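Local coordinates for protein N-ACETYLMURAMOYL-L-ALANINE AMIDASE CwlV (Paenibacillus polymyxa, PDB 1JWQ) that probably hydrolyses, through its zinc-dependent catalytic domain, the amide bond between N-acetylmuramic acid and L-alanine in bacterial cell-wall peptidoglycan, at residues Y25-N30 against S54-L59; L31-K36 against V77-N82; G126-I131 against A138-V143; E152-L155 against D159-N162; S39-N44 against G167-I172. All coordinates share one frame; numbering follows the deposited sequence.

Contact 1 (Y25-N30 against S54-L59); sequences YEKTFN and SDDTFL. With ZN (zinc ion), chain B.
Lys27, in the first turn of helix 26-42, lies across from Asp56 in the loop after strand 47-51, their CA atoms 7.8 Å apart. The lysine chain bridges the gap: chi1 of 65° sets CG between the backbone N and the carbonyl carbon, and beyond it the chain runs extended to the carboxylate, which it meets at about a right angle. NZ donates to Asp56 OD2 at 2.8 Å on the syn lone pair, whereas its bond to Asp56 OD1, at 3.3 Å, is weak. OD1 also accepts from the backbone N of Ala12 and from a water 2.7 Å away that reaches weakly back to Lys27 O. NZ has a further partner in Ala12 O, so both ends of the salt bridge hold the loop that follows zinc ligand His10. A methionine in place of Lys27 would probably leave the Asp56 carboxylate without its charged mate and Ala12 O without this donor. One residue earlier, Glu26 OE1 binds zinc at 2.0 Å and takes a nearly straight N-H bond (178°) from Asn30 ND2, tilted above the carboxylate plane. The chemistry implies a charged surface link beside a metal ligand whose rotation is probably restrained by Asn30 and Ala17 N.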
# COMPACT_ATOMS: atom_id res chain seq x y z
N TYR A 25 11.00 -8.71 7.19
CA TYR A 25 9.62 -9.21 7.06
C TYR A 25 8.79 -8.17 6.32
O TYR A 25 8.96 -6.97 6.53
CB TYR A 25 9.00 -9.42 8.44
CG TYR A 25 9.49 -10.63 9.19
CD1 TYR A 25 9.42 -10.68 10.59
CD2 TYR A 25 9.98 -11.75 8.51
CE1 TYR A 25 9.84 -11.80 11.29
CE2 TYR A 25 10.39 -12.88 9.21
CZ TYR A 25 10.32 -12.90 10.59
OH TYR A 25 10.72 -14.02 11.28
N GLU A 26 7.88 -8.63 5.47
CA GLU A 26 7.03 -7.72 4.73
C GLU A 26 6.19 -6.84 5.67
O GLU A 26 5.99 -5.66 5.40
CB GLU A 26 6.09 -8.51 3.81
CG GLU A 26 5.08 -7.65 3.07
CD GLU A 26 3.98 -8.46 2.43
OE1 GLU A 26 2.98 -7.85 1.97
OE2 GLU A 26 4.10 -9.70 2.39
N LYS A 27 5.70 -7.42 6.76
CA LYS A 27 4.87 -6.67 7.70
C LYS A 27 5.57 -5.42 8.20
O LYS A 27 4.94 -4.39 8.44
CB LYS A 27 4.47 -7.54 8.90
CG LYS A 27 5.63 -7.99 9.79
CD LYS A 27 5.12 -8.63 11.08
CE LYS A 27 6.26 -8.99 12.02
NZ LYS A 27 5.77 -9.46 13.36
N THR A 28 6.89 -5.52 8.36
CA THR A 28 7.71 -4.41 8.84
C THR A 28 7.72 -3.30 7.79
O THR A 28 7.55 -2.13 8.12
CB THR A 28 9.16 -4.89 9.08
OG1 THR A 28 9.13 -6.06 9.91
CG2 THR A 28 9.97 -3.81 9.77
N PHE A 29 7.93 -3.68 6.54
CA PHE A 29 7.93 -2.73 5.44
C PHE A 29 6.57 -2.06 5.31
O PHE A 29 6.48 -0.84 5.19
CB PHE A 29 8.26 -3.44 4.13
CG PHE A 29 8.10 -2.57 2.91
CD1 PHE A 29 9.05 -1.61 2.58
CD2 PHE A 29 6.98 -2.70 2.09
CE1 PHE A 29 8.89 -0.79 1.47
CE2 PHE A 29 6.81 -1.89 0.98
CZ PHE A 29 7.77 -0.93 0.66
N ASN A 30 5.50 -2.85 5.33
CA ASN A 30 4.16 -2.32 5.19
C ASN A 30 3.82 -1.27 6.23
O ASN A 30 3.24 -0.23 5.91
CB ASN A 30 3.12 -3.45 5.24
CG ASN A 30 3.28 -4.44 4.09
OD1 ASN A 30 3.88 -4.12 3.06
ND2 ASN A 30 2.72 -5.63 4.25
N SER A 54 -1.31 0.63 13.34
CA SER A 54 -0.22 1.58 13.48
C SER A 54 0.95 0.97 14.23
O SER A 54 1.93 1.65 14.53
CB SER A 54 -0.73 2.81 14.23
OG SER A 54 -1.89 3.33 13.60
N ASP A 55 0.83 -0.32 14.54
CA ASP A 55 1.87 -1.05 15.24
C ASP A 55 1.85 -2.50 14.78
O ASP A 55 1.08 -2.86 13.89
CB ASP A 55 1.66 -0.97 16.76
CG ASP A 55 0.35 -1.59 17.20
OD1 ASP A 55 0.06 -1.54 18.42
OD2 ASP A 55 -0.38 -2.12 16.35
N ASP A 56 2.69 -3.33 15.37
CA ASP A 56 2.76 -4.72 14.97
C ASP A 56 1.66 -5.59 15.58
O ASP A 56 1.93 -6.49 16.37
CB ASP A 56 4.13 -5.29 15.31
CG ASP A 56 4.38 -6.62 14.64
OD1 ASP A 56 3.86 -6.83 13.52
OD2 ASP A 56 5.10 -7.46 15.22
N THR A 57 0.42 -5.31 15.19
CA THR A 57 -0.72 -6.06 15.69
C THR A 57 -1.34 -6.87 14.56
O THR A 57 -1.23 -6.51 13.39
CB THR A 57 -1.82 -5.13 16.24
OG1 THR A 57 -1.22 -4.06 16.98
CG2 THR A 57 -2.75 -5.90 17.18
N PHE A 58 -1.99 -7.97 14.93
CA PHE A 58 -2.64 -8.83 13.96
C PHE A 58 -4.05 -8.34 13.66
O PHE A 58 -4.76 -7.89 14.55
CB PHE A 58 -2.70 -10.27 14.48
CG PHE A 58 -3.41 -11.22 13.55
CD1 PHE A 58 -4.78 -11.44 13.67
CD2 PHE A 58 -2.71 -11.88 12.55
CE1 PHE A 58 -5.44 -12.30 12.79
CE2 PHE A 58 -3.36 -12.74 11.66
CZ PHE A 58 -4.73 -12.95 11.79
N LEU A 59 -4.43 -8.41 12.39
CA LEU A 59 -5.75 -7.98 11.95
C LEU A 59 -6.25 -8.88 10.84
O LEU A 59 -5.56 -9.08 9.84
CB LEU A 59 -5.71 -6.55 11.42
CG LEU A 59 -5.78 -5.40 12.42
CD1 LEU A 59 -5.71 -4.07 11.68
CD2 LEU A 59 -7.08 -5.50 13.19
ZN ZN B . 1.34 -8.94 1.48
O HOH W 1 4.62 -5.06 11.64
O HOH W 2 2.01 -9.30 -0.39
O HOH W 3 -0.32 -10.29 0.76

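Contact 2 (L31-K36 against V77-N82); sequences LAMALK and VSIHAN. With ZN (zinc ion), chain B.
Ile79 of strand 75-82 rises against Met33 and Ala34 of helix 26-42, and its two branches divide the work. CG1 stands anti to the carbonyl carbon (chi1 -59°) and chi2 is extended, which carries CD1 to the helix backbone, 4.0 Å from Ala34 N. The other branch, CG2, meets Met33 CB at 3.9 Å. Met33 therefore touches the strand through the root of its side chain; beyond CG it bends at both chi2 and chi3, and its outer end packs on Gln161 of helix 158-176. The short side chain of Ala34 is consistent with the close approach of the helix, the CA atoms of Ala34 and Ile79 being 7.0 Å apart. Ala34 also touches Ile6 and Ala8 of strand 2-8.

His80, the next residue of the strand, turns to the other side of the sheet. Its ND1 binds zinc at 2.2 Å, while NE2 makes a weak bond to Ser78 OG in the ring plane, 2.9 Å long and bent to 125°. Ser78 OG is itself bonded to Asp7. The arrangement is that of an open alpha-beta-alpha fold, a helix packed on parallel strands, with His80 near the C-terminal end of its strand, completing the zinc site with His10 and Glu26.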
# COMPACT_ATOMS: atom_id res chain seq x y z
N LEU A 31 4.17 -1.54 7.48
CA LEU A 31 3.88 -0.60 8.56
C LEU A 31 4.69 0.69 8.39
O LEU A 31 4.15 1.78 8.49
CB LEU A 31 4.20 -1.24 9.91
CG LEU A 31 3.96 -0.34 11.13
CD1 LEU A 31 2.50 0.08 11.19
CD2 LEU A 31 4.35 -1.10 12.38
N ALA A 32 5.99 0.55 8.14
CA ALA A 32 6.85 1.71 7.96
C ALA A 32 6.30 2.62 6.86
O ALA A 32 6.31 3.84 6.98
CB ALA A 32 8.28 1.26 7.62
N MET A 33 5.82 2.00 5.78
CA MET A 33 5.27 2.76 4.66
C MET A 33 3.96 3.45 5.06
O MET A 33 3.76 4.62 4.77
CB MET A 33 5.02 1.84 3.46
CG MET A 33 6.29 1.36 2.78
SD MET A 33 7.31 2.74 2.23
CE MET A 33 6.12 3.69 1.32
N ALA A 34 3.08 2.70 5.71
CA ALA A 34 1.79 3.24 6.14
C ALA A 34 1.99 4.44 7.06
O ALA A 34 1.31 5.46 6.93
CB ALA A 34 0.97 2.16 6.84
N LEU A 35 2.93 4.32 7.99
CA LEU A 35 3.20 5.41 8.93
C LEU A 35 3.74 6.64 8.22
O LEU A 35 3.40 7.77 8.57
CB LEU A 35 4.18 4.95 10.01
CG LEU A 35 3.66 3.84 10.93
CD1 LEU A 35 4.73 3.47 11.94
CD2 LEU A 35 2.39 4.31 11.65
N LYS A 36 4.59 6.43 7.22
CA LYS A 36 5.16 7.54 6.47
C LYS A 36 4.08 8.24 5.64
O LYS A 36 4.04 9.47 5.56
CB LYS A 36 6.30 7.07 5.56
CG LYS A 36 7.59 6.77 6.30
CD LYS A 36 8.64 6.18 5.38
CE LYS A 36 9.93 5.84 6.14
NZ LYS A 36 10.58 7.06 6.70
N VAL A 77 -6.33 2.11 0.76
CA VAL A 77 -5.07 1.71 0.15
C VAL A 77 -4.39 0.70 1.04
O VAL A 77 -4.09 0.98 2.20
CB VAL A 77 -4.11 2.91 -0.03
CG1 VAL A 77 -2.80 2.44 -0.66
CG2 VAL A 77 -4.76 3.98 -0.91
N SER A 78 -4.15 -0.49 0.49
CA SER A 78 -3.46 -1.53 1.24
C SER A 78 -2.04 -1.58 0.70
O SER A 78 -1.83 -1.64 -0.51
CB SER A 78 -4.16 -2.88 1.04
OG SER A 78 -3.61 -3.85 1.91
N ILE A 79 -1.06 -1.52 1.60
CA ILE A 79 0.34 -1.53 1.22
C ILE A 79 0.99 -2.87 1.51
O ILE A 79 0.91 -3.39 2.63
CB ILE A 79 1.11 -0.41 1.94
CG1 ILE A 79 0.49 0.95 1.59
CG2 ILE A 79 2.57 -0.43 1.53
CD1 ILE A 79 1.15 2.14 2.30
N HIS A 80 1.63 -3.43 0.49
CA HIS A 80 2.27 -4.73 0.58
C HIS A 80 3.61 -4.76 -0.14
O HIS A 80 3.99 -3.81 -0.83
CB HIS A 80 1.37 -5.79 -0.04
CG HIS A 80 0.13 -6.09 0.75
ND1 HIS A 80 0.00 -7.23 1.51
CD2 HIS A 80 -1.02 -5.40 0.89
CE1 HIS A 80 -1.18 -7.23 2.10
NE2 HIS A 80 -1.83 -6.13 1.74
N ALA A 81 4.33 -5.86 0.04
CA ALA A 81 5.61 -6.10 -0.62
C ALA A 81 5.40 -7.50 -1.20
O ALA A 81 4.79 -8.36 -0.56
CB ALA A 81 6.75 -6.10 0.38
N ASN A 82 5.91 -7.71 -2.41
CA ASN A 82 5.73 -8.96 -3.14
C ASN A 82 6.80 -10.03 -2.91
O ASN A 82 7.84 -9.78 -2.31
CB ASN A 82 5.65 -8.63 -4.63
CG ASN A 82 4.56 -9.41 -5.35
OD1 ASN A 82 4.07 -8.96 -6.39
ND2 ASN A 82 4.19 -10.56 -4.82
ZN ZN B . 1.34 -8.94 1.48
O HOH W 2 2.01 -9.30 -0.39
O HOH W 3 -0.32 -10.29 0.76

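Contact 3 (G126-I131 against A138-V143); sequences GNFHVI and AVLLEV
A water couples Ala138 to Ile131 across the contact, donating to Ala138 O at 2.7 Å and to Ile131 O at 2.9 Å. Ile131 O also accepts from Arg98 NE, so two donors grip this carbonyl. Here the short helix 129-132 leads through a short connection into strand 138-145, a central strand of the mixed sheet in the alpha-beta-alpha fold, and the CA atoms of Ile131 and Ala138 come within 5.1 Å.

Beyond the water the contact is apolar. Ile131 lays CG2 over the strand backbone, 3.5 Å from Val139 C, and the same methyl reaches Ala138 CB and Leu140 CB. Its chi1 of 54° wedges CG1 between the backbone N and the carbonyl carbon, while CG2 falls beside the N and faces the strand. Leu140 crosses Phe128, Val130 and Ile131 at about right angles, its CG anti to the backbone N (chi1 -175°). The Phe128 ring also meets Tyr95 of strand 92-96 edge-to-face, and its face lies over Gly126 C, where a side chain on the glycine would run into the ring. Leu140 in turn touches zinc ligand His80 of the neighbouring strand 75-82. At the outer end of the leucine, one methyl serves two neighbours: Leu140 CD1 is 3.9 Å from Phe128 CD1 and 4.0 Å from Val130 CG2.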
# COMPACT_ATOMS: atom_id res chain seq x y z
N GLY A 126 -6.79 -7.98 -9.25
CA GLY A 126 -6.38 -8.87 -8.18
C GLY A 126 -7.57 -9.17 -7.30
O GLY A 126 -8.19 -8.26 -6.76
N ASN A 127 -7.90 -10.45 -7.17
CA ASN A 127 -9.03 -10.84 -6.33
C ASN A 127 -8.58 -10.96 -4.88
O ASN A 127 -8.46 -12.06 -4.34
CB ASN A 127 -9.63 -12.16 -6.81
CG ASN A 127 -10.87 -12.54 -6.02
OD1 ASN A 127 -11.67 -11.68 -5.64
ND2 ASN A 127 -11.03 -13.83 -5.76
N PHE A 128 -8.33 -9.81 -4.26
CA PHE A 128 -7.88 -9.76 -2.88
C PHE A 128 -9.00 -9.23 -1.99
O PHE A 128 -9.61 -8.21 -2.30
CB PHE A 128 -6.64 -8.86 -2.77
CG PHE A 128 -5.53 -9.26 -3.71
CD1 PHE A 128 -4.83 -8.29 -4.42
CD2 PHE A 128 -5.20 -10.60 -3.90
CE1 PHE A 128 -3.81 -8.65 -5.30
CE2 PHE A 128 -4.18 -10.97 -4.78
CZ PHE A 128 -3.49 -9.99 -5.48
N HIS A 129 -9.25 -9.93 -0.89
CA HIS A 129 -10.31 -9.58 0.04
C HIS A 129 -10.46 -8.10 0.35
O HIS A 129 -11.54 -7.53 0.17
CB HIS A 129 -10.11 -10.35 1.35
CG HIS A 129 -11.25 -10.22 2.32
ND1 HIS A 129 -11.99 -11.31 2.73
CD2 HIS A 129 -11.77 -9.14 2.95
CE1 HIS A 129 -12.93 -10.90 3.58
NE2 HIS A 129 -12.81 -9.59 3.73
N VAL A 130 -9.39 -7.46 0.81
CA VAL A 130 -9.49 -6.05 1.18
C VAL A 130 -9.91 -5.08 0.07
O VAL A 130 -10.48 -4.03 0.37
CB VAL A 130 -8.18 -5.55 1.84
CG1 VAL A 130 -7.88 -6.40 3.08
CG2 VAL A 130 -7.03 -5.61 0.86
N ILE A 131 -9.64 -5.41 -1.19
CA ILE A 131 -10.05 -4.51 -2.27
C ILE A 131 -11.34 -5.00 -2.95
O ILE A 131 -11.95 -4.28 -3.74
CB ILE A 131 -8.91 -4.30 -3.32
CG1 ILE A 131 -8.40 -5.64 -3.86
CG2 ILE A 131 -7.75 -3.55 -2.66
CD1 ILE A 131 -7.37 -5.48 -4.99
N ALA A 138 -10.72 1.20 -3.90
CA ALA A 138 -9.71 0.52 -3.11
C ALA A 138 -8.66 -0.16 -3.96
O ALA A 138 -8.98 -0.88 -4.89
CB ALA A 138 -10.38 -0.51 -2.19
N VAL A 139 -7.41 0.07 -3.61
CA VAL A 139 -6.32 -0.55 -4.35
C VAL A 139 -5.33 -1.18 -3.40
O VAL A 139 -5.24 -0.81 -2.23
CB VAL A 139 -5.59 0.46 -5.25
CG1 VAL A 139 -6.56 1.06 -6.27
CG2 VAL A 139 -4.97 1.57 -4.39
N LEU A 140 -4.59 -2.16 -3.90
CA LEU A 140 -3.58 -2.84 -3.11
C LEU A 140 -2.28 -2.65 -3.87
O LEU A 140 -2.19 -2.94 -5.07
CB LEU A 140 -3.90 -4.32 -2.95
CG LEU A 140 -2.96 -5.09 -2.03
CD1 LEU A 140 -3.72 -6.21 -1.32
CD2 LEU A 140 -1.79 -5.65 -2.84
N LEU A 141 -1.28 -2.12 -3.19
CA LEU A 141 0.00 -1.87 -3.81
C LEU A 141 1.05 -2.88 -3.40
O LEU A 141 1.24 -3.14 -2.22
CB LEU A 141 0.49 -0.46 -3.44
CG LEU A 141 -0.54 0.68 -3.55
CD1 LEU A 141 0.11 1.98 -3.09
CD2 LEU A 141 -1.03 0.80 -4.99
N GLU A 142 1.71 -3.48 -4.38
CA GLU A 142 2.79 -4.42 -4.12
C GLU A 142 3.98 -3.57 -4.57
O GLU A 142 4.30 -3.50 -5.75
CB GLU A 142 2.64 -5.67 -4.98
CG GLU A 142 1.55 -6.63 -4.49
CD GLU A 142 1.92 -7.31 -3.18
OE1 GLU A 142 1.06 -8.02 -2.61
OE2 GLU A 142 3.07 -7.14 -2.72
N VAL A 143 4.60 -2.90 -3.61
CA VAL A 143 5.70 -1.98 -3.89
C VAL A 143 6.89 -2.55 -4.64
O VAL A 143 7.40 -1.93 -5.56
CB VAL A 143 6.19 -1.31 -2.59
CG1 VAL A 143 7.22 -0.23 -2.92
CG2 VAL A 143 5.01 -0.70 -1.84
O HOH W 4 -10.93 -2.56 -5.78

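Contact 4 (E152-L155 against D159-N162); sequences EATL and DFQN
Phe160 presses its ring against the end of helix 149-155, where Thr154 and Leu155 receive it. The ring is carried there by chi1 of 170°, CG anti to the backbone N, and the tight part of the contact lies over one of its faces. Thr154 CG2 sits 3.8 Å from the ring centroid and 29° off the ring normal, a CH-pi contact, with its closest ring atom, Phe160 CD1, at 3.3 Å. Leu155 runs alongside the ring and points the same way, its CD1 3.7 Å from Phe160 CZ. Thr154 O also comes close, 3.2 Å from Phe160 CB, so backbone as well as side chain packs against Phe160.

The two segments belong to consecutive helices, 149-155 and the long 158-176, joined by a short connection, and the CA atoms of Leu155 and Phe160 are 6.5 Å apart. Gln161, a buried residue, adds the polar link: NE2 donates to Leu155 O at 2.9 Å with an N-H...O angle of 168°, in the carbonyl plane and on a lone pair. The same glutamine packs on Phe29, Met33 and Lys36 of helix 26-42. An alanine at Phe160 would remove the ring, which is likely to open a gap beside Leu155 and leave the Thr154 methyl without its aromatic face.

The outer side is looser. Thr154 is partly exposed and turns its OG1 back to Lys150 O within its own helix, while Asp159 and Asn162 are exposed and take no part across the contact; Asn162 OD1 instead accepts from Lys36 NZ.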
# COMPACT_ATOMS: atom_id res chain seq x y z
N GLU A 152 14.97 -6.07 -2.32
CA GLU A 152 14.66 -6.14 -0.89
C GLU A 152 15.42 -5.03 -0.16
O GLU A 152 14.87 -4.32 0.67
CB GLU A 152 15.06 -7.49 -0.30
CG GLU A 152 14.79 -7.57 1.20
CD GLU A 152 15.46 -8.76 1.87
OE1 GLU A 152 15.20 -8.97 3.07
OE2 GLU A 152 16.24 -9.47 1.20
N ALA A 153 16.71 -4.91 -0.47
CA ALA A 153 17.54 -3.89 0.16
C ALA A 153 16.96 -2.51 -0.12
O ALA A 153 16.87 -1.66 0.77
CB ALA A 153 18.97 -3.96 -0.38
N THR A 154 16.54 -2.29 -1.36
CA THR A 154 15.96 -1.02 -1.76
C THR A 154 14.67 -0.72 -1.00
O THR A 154 14.47 0.40 -0.53
CB THR A 154 15.66 -1.02 -3.27
OG1 THR A 154 16.89 -1.11 -4.00
CG2 THR A 154 14.92 0.25 -3.68
N LEU A 155 13.79 -1.71 -0.87
CA LEU A 155 12.53 -1.49 -0.16
C LEU A 155 12.76 -1.11 1.30
O LEU A 155 11.94 -0.41 1.89
CB LEU A 155 11.62 -2.72 -0.26
CG LEU A 155 10.48 -2.58 -1.28
CD1 LEU A 155 11.06 -2.44 -2.68
CD2 LEU A 155 9.55 -3.78 -1.20
N ASP A 159 15.47 6.35 2.26
CA ASP A 159 15.18 7.34 1.23
C ASP A 159 14.15 6.81 0.24
O ASP A 159 13.26 7.55 -0.18
CB ASP A 159 16.47 7.73 0.50
CG ASP A 159 17.50 8.34 1.43
OD1 ASP A 159 17.10 9.13 2.32
OD2 ASP A 159 18.70 8.04 1.27
N PHE A 160 14.27 5.54 -0.12
CA PHE A 160 13.33 4.91 -1.04
C PHE A 160 11.93 5.01 -0.45
O PHE A 160 11.00 5.45 -1.12
CB PHE A 160 13.69 3.43 -1.23
CG PHE A 160 12.65 2.63 -1.96
CD1 PHE A 160 12.59 2.63 -3.35
CD2 PHE A 160 11.70 1.89 -1.25
CE1 PHE A 160 11.61 1.91 -4.02
CE2 PHE A 160 10.72 1.16 -1.92
CZ PHE A 160 10.67 1.17 -3.31
N GLN A 161 11.79 4.59 0.80
CA GLN A 161 10.49 4.62 1.48
C GLN A 161 9.89 6.02 1.50
O GLN A 161 8.70 6.19 1.22
CB GLN A 161 10.62 4.09 2.90
CG GLN A 161 11.18 2.68 2.98
CD GLN A 161 11.07 2.06 4.36
OE1 GLN A 161 10.82 2.75 5.34
NE2 GLN A 161 11.27 0.75 4.44
N ASN A 162 10.69 7.01 1.84
CA ASN A 162 10.19 8.38 1.90
C ASN A 162 9.70 8.87 0.55
O ASN A 162 8.67 9.53 0.45
CB ASN A 162 11.28 9.32 2.43
CG ASN A 162 11.56 9.10 3.90
OD1 ASN A 162 10.64 8.92 4.70
ND2 ASN A 162 12.84 9.12 4.28

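Contact 5 (S39-N44 against G167-I172); sequences SILKQN and GIADGI
Ala169 offers its CB to two side chains at once, the methyl being approached by Ile40 and Leu41 from the facing helix. The contact is a helix-helix packing on one side of the open alpha-beta-alpha fold, where the end of helix 26-42 lies against helix 158-176; Leu41 and Ala169 bring their CA atoms to 6.3 Å.

Ile40 uses its shorter branch. With CG1 anti to the carbonyl carbon (chi1 -63°), CG2 stands anti to the backbone N and reaches Ala169 CB at 3.6 Å, while the residue also touches Ala165 and Gln166 of the same helix. Leu41 divides its two methyls between neighbours about one helical turn apart. CD2 meets Ala169 CB at 3.7 Å and lies beside the carbonyl oxygen of that residue, whereas CD1 leads on to Ile172. The Leu41 and Ile172 side chains cross at about a right angle, so they touch through their end methyls and do not lie along each other.

The small side chain of Ala169 probably allows both larger residues to come this close. Leu41 and Ile172 also both pack on Val4 of strand 2-8, and Leu41 reaches Leu47 and Val49 of strand 47-51, so the helix pair is seated on the sheet through the same side chains. Leu41 and Ile172 meet through one methyl pair, CD1 to CD1, at 3.7 Å.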
# COMPACT_ATOMS: atom_id res chain seq x y z
N SER A 39 1.99 10.35 7.99
CA SER A 39 2.65 11.59 8.38
C SER A 39 2.52 12.66 7.30
O SER A 39 2.29 13.83 7.60
CB SER A 39 4.13 11.34 8.66
OG SER A 39 4.30 10.38 9.69
N ILE A 40 2.67 12.26 6.04
CA ILE A 40 2.57 13.19 4.93
C ILE A 40 1.14 13.71 4.76
O ILE A 40 0.93 14.91 4.65
CB ILE A 40 3.01 12.52 3.61
CG1 ILE A 40 4.49 12.13 3.70
CG2 ILE A 40 2.80 13.47 2.44
CD1 ILE A 40 4.95 11.24 2.57
N LEU A 41 0.17 12.80 4.76
CA LEU A 41 -1.22 13.19 4.58
C LEU A 41 -1.81 13.94 5.78
O LEU A 41 -2.78 14.68 5.63
CB LEU A 41 -2.09 11.96 4.27
CG LEU A 41 -1.77 11.24 2.95
CD1 LEU A 41 -2.72 10.06 2.78
CD2 LEU A 41 -1.92 12.21 1.79
N LYS A 42 -1.23 13.74 6.96
CA LYS A 42 -1.70 14.40 8.17
C LYS A 42 -1.60 15.92 8.05
O LYS A 42 -2.33 16.65 8.71
CB LYS A 42 -0.91 13.92 9.38
N GLN A 43 -0.68 16.38 7.21
CA GLN A 43 -0.48 17.82 7.02
C GLN A 43 -1.62 18.46 6.23
O GLN A 43 -1.73 19.69 6.18
CB GLN A 43 0.84 18.08 6.28
CG GLN A 43 2.05 17.36 6.87
CD GLN A 43 3.36 17.96 6.41
OE1 GLN A 43 3.50 18.39 5.26
NE2 GLN A 43 4.35 17.98 7.30
N ASN A 44 -2.46 17.63 5.62
CA ASN A 44 -3.59 18.13 4.84
C ASN A 44 -4.86 18.17 5.69
O ASN A 44 -5.42 17.13 6.03
CB ASN A 44 -3.83 17.22 3.63
CG ASN A 44 -4.72 17.87 2.58
OD1 ASN A 44 -5.64 18.62 2.91
ND2 ASN A 44 -4.46 17.57 1.32
N GLY A 167 4.90 9.49 -3.07
CA GLY A 167 4.21 9.14 -4.29
C GLY A 167 2.82 8.60 -3.99
O GLY A 167 1.85 8.95 -4.65
N ILE A 168 2.74 7.74 -2.98
CA ILE A 168 1.46 7.16 -2.58
C ILE A 168 0.55 8.28 -2.06
O ILE A 168 -0.65 8.32 -2.39
CB ILE A 168 1.67 6.09 -1.49
CG1 ILE A 168 2.45 4.91 -2.09
CG2 ILE A 168 0.33 5.61 -0.94
CD1 ILE A 168 2.80 3.81 -1.09
N ALA A 169 1.12 9.18 -1.28
CA ALA A 169 0.35 10.30 -0.75
C ALA A 169 -0.20 11.14 -1.90
O ALA A 169 -1.36 11.55 -1.88
CB ALA A 169 1.23 11.16 0.17
N ASP A 170 0.63 11.40 -2.91
CA ASP A 170 0.20 12.19 -4.06
C ASP A 170 -0.96 11.50 -4.78
O ASP A 170 -1.92 12.14 -5.18
CB ASP A 170 1.36 12.41 -5.03
CG ASP A 170 2.39 13.40 -4.50
OD1 ASP A 170 3.47 13.51 -5.12
OD2 ASP A 170 2.12 14.06 -3.48
N GLY A 171 -0.86 10.18 -4.94
CA GLY A 171 -1.92 9.44 -5.60
C GLY A 171 -3.25 9.68 -4.92
O GLY A 171 -4.28 9.87 -5.58
N ILE A 172 -3.24 9.68 -3.59
CA ILE A 172 -4.45 9.89 -2.81
C ILE A 172 -4.92 11.34 -2.89
O ILE A 172 -6.10 11.62 -3.11
CB ILE A 172 -4.21 9.52 -1.33
CG1 ILE A 172 -3.99 8.01 -1.22
CG2 ILE A 172 -5.39 9.97 -0.47
CD1 ILE A 172 -3.36 7.57 0.09

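Overall arrangement
Contact 1 is the surface member, a salt bridge with water beside it, whereas contacts 2 to 5 are buried and packed mainly through apolar groups. Contacts 1, 2 and 5 follow helix 26-42 from its zinc-binding start to its end, and contacts 4 and 5 share helix 158-176, about 18 Å apart between centres. Contacts 2 and 3 meet in the sheet, where strands 75-82 and 138-145 are neighbours and His80 N probably donates to Leu141 O (2.8 Å). Zinc joins contacts 1 and 2 through Glu26 and His80. Polar links across contacts 3 and 4 involve backbone carbonyls, while contacts 2 and 5 rest on apolar packing alone.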